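Local coordinates for putative major capsid protein (PDB 6G44), which probably forms the capsid shell of the virophage mavirus, building it from trimers of a double jelly-roll subunit, at residues L75-T80 / F101-S106. Numbering follows the deposited sequence.
Sequences LRVSFT and FPVNRS
With chi1 of 171°, Val-103 sets CG1 anti to its own backbone N and CG2 anti to its carbonyl carbon, and this rotation hands one methyl to each of two residues on strand 74-84. Val-103 CG1 lies 3.9 Å from Leu-75 CD1, and the chi1 of -62° in Leu-75 swings CG to the side of its backbone N; Leu-75 CB is also near, 4.1 Å from Val-103 CG1. On the other branch, Val-103 CG2 meets Val-77 CG2 at 4.0 Å, the two valines running past each other in opposite senses. Leu-75 and Val-77 alternate with Arg-76, whose CB points away from 101-106, so both belong to one face of the strand. All three touching side chains are buried, and the distances indicate ordinary van der Waals packing without polar links. The short turn carrying Val-103 is braced by Ser-106, whose OG donates to Pro-102 O at 2.8 Å, almost in line with the carbonyl (173°). Asn-104 ND2 hydrogen-bonds to Glu-204 OE2 and Ala-205 O at the end of strand 195-205, and Val-103 packs on Val-202 of that strand. A short helical turn thus packs against one face of an antiparallel sheet, within the double jelly-roll fold of this capsid protein.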
ATOM      1  N   LEU C  75      15.209 -17.221 -13.931  1.00 10.98           N
ATOM      2  CA  LEU C  75      15.548 -17.318 -15.335  1.00 11.29           C
ATOM      3  C   LEU C  75      15.596 -15.933 -15.952  1.00 11.55           C
ATOM      4  O   LEU C  75      14.648 -15.141 -15.802  1.00 11.86           O
ATOM      5  CB  LEU C  75      14.508 -18.178 -16.058  1.00 11.50           C
ATOM      6  CG  LEU C  75      14.396 -19.619 -15.585  1.00 11.80           C
ATOM      7  CD1 LEU C  75      13.179 -20.336 -16.157  1.00 12.62           C
ATOM      8  CD2 LEU C  75      15.662 -20.411 -15.933  1.00 12.21           C
ATOM      9  N   ARG C  76      16.683 -15.632 -16.666  1.00 11.41           N
ATOM     10  CA  ARG C  76      16.851 -14.386 -17.393  1.00 12.35           C
ATOM     11  C   ARG C  76      16.683 -14.715 -18.868  1.00 12.65           C
ATOM     12  O   ARG C  76      17.484 -15.492 -19.410  1.00 13.23           O
ATOM     13  CB  ARG C  76      18.213 -13.724 -17.125  1.00 13.77           C
ATOM     14  CG  ARG C  76      18.451 -12.433 -17.915  1.00 16.78           C
ATOM     15  CD  ARG C  76      19.947 -12.106 -17.955  1.00 20.80           C
ATOM     16  NE  ARG C  76      20.245 -10.805 -18.553  1.00 26.79           N
ATOM     17  CZ  ARG C  76      20.452 -10.556 -19.852  1.00 29.36           C
ATOM     18  NH1 ARG C  76      20.350 -11.511 -20.784  1.00 32.68           N
ATOM     19  NH2 ARG C  76      20.737  -9.303 -20.226  1.00 32.02           N
ATOM     20  N   VAL C  77      15.659 -14.155 -19.487  1.00 11.77           N
ATOM     21  CA  VAL C  77      15.413 -14.344 -20.925  1.00 12.78           C
ATOM     22  C   VAL C  77      15.631 -13.051 -21.638  1.00 13.51           C
ATOM     23  O   VAL C  77      15.312 -11.973 -21.115  1.00 12.83           O
ATOM     24  CB  VAL C  77      14.035 -14.912 -21.256  1.00 13.63           C
ATOM     25  CG1 VAL C  77      13.855 -16.307 -20.674  1.00 14.68           C
ATOM     26  CG2 VAL C  77      12.920 -13.961 -20.852  1.00 14.14           C
ATOM     27  N   SER C  78      16.195 -13.137 -22.841  1.00 13.44           N
ATOM     28  CA  SER C  78      16.311 -12.000 -23.709  1.00 13.93           C
ATOM     29  C   SER C  78      15.925 -12.417 -25.114  1.00 13.86           C
ATOM     30  O   SER C  78      16.184 -13.549 -25.514  1.00 13.81           O
ATOM     31  CB  SER C  78      17.701 -11.385 -23.668  1.00 16.14           C
ATOM     32  OG  SER C  78      18.655 -12.261 -24.164  1.00 18.24           O
ATOM     33  N   PHE C  79      15.259 -11.524 -25.825  1.00 13.04           N
ATOM     34  CA  PHE C  79      14.853 -11.819 -27.191  1.00 13.54           C
ATOM     35  C   PHE C  79      14.431 -10.550 -27.874  1.00 13.73           C
ATOM     36  O   PHE C  79      14.249  -9.502 -27.232  1.00 13.29           O
ATOM     37  CB  PHE C  79      13.699 -12.817 -27.194  1.00 13.92           C
ATOM     38  CG  PHE C  79      12.496 -12.357 -26.385  1.00 13.70           C
ATOM     39  CD1 PHE C  79      11.503 -11.574 -26.964  1.00 14.69           C
ATOM     40  CD2 PHE C  79      12.400 -12.669 -25.030  1.00 13.91           C
ATOM     41  CE1 PHE C  79      10.409 -11.140 -26.214  1.00 14.12           C
ATOM     42  CE2 PHE C  79      11.314 -12.235 -24.271  1.00 14.08           C
ATOM     43  CZ  PHE C  79      10.331 -11.470 -24.873  1.00 14.32           C
ATOM     44  N   THR C  80      14.241 -10.652 -29.185  1.00 13.72           N
ATOM     45  CA  THR C  80      13.668  -9.594 -29.986  1.00 13.50           C
ATOM     46  C   THR C  80      12.318 -10.071 -30.500  1.00 13.66           C
ATOM     47  O   THR C  80      12.210 -11.186 -30.992  1.00 13.82           O
ATOM     48  CB  THR C  80      14.590  -9.217 -31.171  1.00 14.26           C
ATOM     49  OG1 THR C  80      15.843  -8.746 -30.668  1.00 14.92           O
ATOM     50  CG2 THR C  80      13.955  -8.160 -32.053  1.00 14.47           C
ATOM     51  N   PHE C 101       3.619 -12.423 -15.701  1.00 10.08           N
ATOM     52  CA  PHE C 101       4.510 -13.576 -15.429  1.00  9.81           C
ATOM     53  C   PHE C 101       4.918 -14.278 -16.732  1.00  9.96           C
ATOM     54  O   PHE C 101       4.662 -15.472 -16.910  1.00 10.62           O
ATOM     55  CB  PHE C 101       3.901 -14.552 -14.409  1.00 10.10           C
ATOM     56  CG  PHE C 101       3.383 -13.843 -13.190  1.00 10.25           C
ATOM     57  CD1 PHE C 101       4.263 -13.485 -12.210  1.00 10.62           C
ATOM     58  CD2 PHE C 101       2.058 -13.447 -13.094  1.00 10.29           C
ATOM     59  CE1 PHE C 101       3.858 -12.756 -11.121  1.00 10.72           C
ATOM     60  CE2 PHE C 101       1.637 -12.689 -12.001  1.00 11.23           C
ATOM     61  CZ  PHE C 101       2.542 -12.343 -11.020  1.00 11.21           C
ATOM     62  N   PRO C 102       5.531 -13.509 -17.629  1.00 10.10           N
ATOM     63  CA  PRO C 102       5.746 -14.059 -18.996  1.00 10.09           C
ATOM     64  C   PRO C 102       6.708 -15.231 -19.063  1.00 10.50           C
ATOM     65  O   PRO C 102       6.595 -16.049 -19.989  1.00 12.10           O
ATOM     66  CB  PRO C 102       6.281 -12.862 -19.772  1.00 10.42           C
ATOM     67  CG  PRO C 102       6.941 -12.017 -18.725  1.00 10.29           C
ATOM     68  CD  PRO C 102       6.061 -12.140 -17.508  1.00 10.12           C
ATOM     69  N   VAL C 103       7.634 -15.334 -18.125  1.00 10.27           N
ATOM     70  CA  VAL C 103       8.539 -16.490 -18.097  1.00 10.85           C
ATOM     71  C   VAL C 103       7.780 -17.719 -17.678  1.00 10.83           C
ATOM     72  O   VAL C 103       7.810 -18.735 -18.380  1.00 11.12           O
ATOM     73  CB  VAL C 103       9.789 -16.251 -17.245  1.00 10.79           C
ATOM     74  CG1 VAL C 103      10.607 -17.531 -17.038  1.00 11.99           C
ATOM     75  CG2 VAL C 103      10.621 -15.140 -17.858  1.00 11.81           C
ATOM     76  N   ASN C 104       7.085 -17.687 -16.546  1.00 10.16           N
ATOM     77  CA  ASN C 104       6.370 -18.894 -16.105  1.00 10.32           C
ATOM     78  C   ASN C 104       5.184 -19.254 -17.021  1.00 10.60           C
ATOM     79  O   ASN C 104       4.878 -20.447 -17.189  1.00 10.65           O
ATOM     80  CB  ASN C 104       5.984 -18.790 -14.623  1.00 10.72           C
ATOM     81  CG  ASN C 104       7.184 -18.932 -13.733  1.00 10.89           C
ATOM     82  OD1 ASN C 104       7.656 -20.041 -13.501  1.00 11.20           O
ATOM     83  ND2 ASN C 104       7.688 -17.796 -13.199  1.00 11.17           N
ATOM     84  N   ARG C 105       4.562 -18.257 -17.649  1.00 10.63           N
ATOM     85  CA  ARG C 105       3.520 -18.515 -18.658  1.00 11.53           C
ATOM     86  C   ARG C 105       4.028 -19.332 -19.835  1.00 11.40           C
ATOM     87  O   ARG C 105       3.238 -20.011 -20.497  1.00 12.71           O
ATOM     88  CB  ARG C 105       2.955 -17.218 -19.227  1.00 12.34           C
ATOM     89  CG  ARG C 105       1.868 -16.570 -18.399  1.00 13.31           C
ATOM     90  CD  ARG C 105       1.247 -15.369 -19.126  1.00 14.55           C
ATOM     91  NE  ARG C 105       0.775 -15.650 -20.478  1.00 15.89           N
ATOM     92  CZ  ARG C 105      -0.462 -16.050 -20.813  1.00 17.53           C
ATOM     93  NH1 ARG C 105      -0.775 -16.250 -22.108  1.00 19.79           N
ATOM     94  NH2 ARG C 105      -1.390 -16.259 -19.879  1.00 18.16           N
ATOM     95  N   SER C 106       5.326 -19.221 -20.085  1.00 11.12           N
ATOM     96  CA  SER C 106       5.981 -19.857 -21.244  1.00 11.62           C
ATOM     97  C   SER C 106       6.506 -21.258 -20.932  1.00 12.12           C
ATOM     98  O   SER C 106       7.194 -21.835 -21.790  1.00 13.19           O
ATOM     99  CB  SER C 106       7.124 -18.972 -21.707  1.00 11.81           C
ATOM    100  OG  SER C 106       6.637 -17.745 -22.224  1.00 11.61           O
TER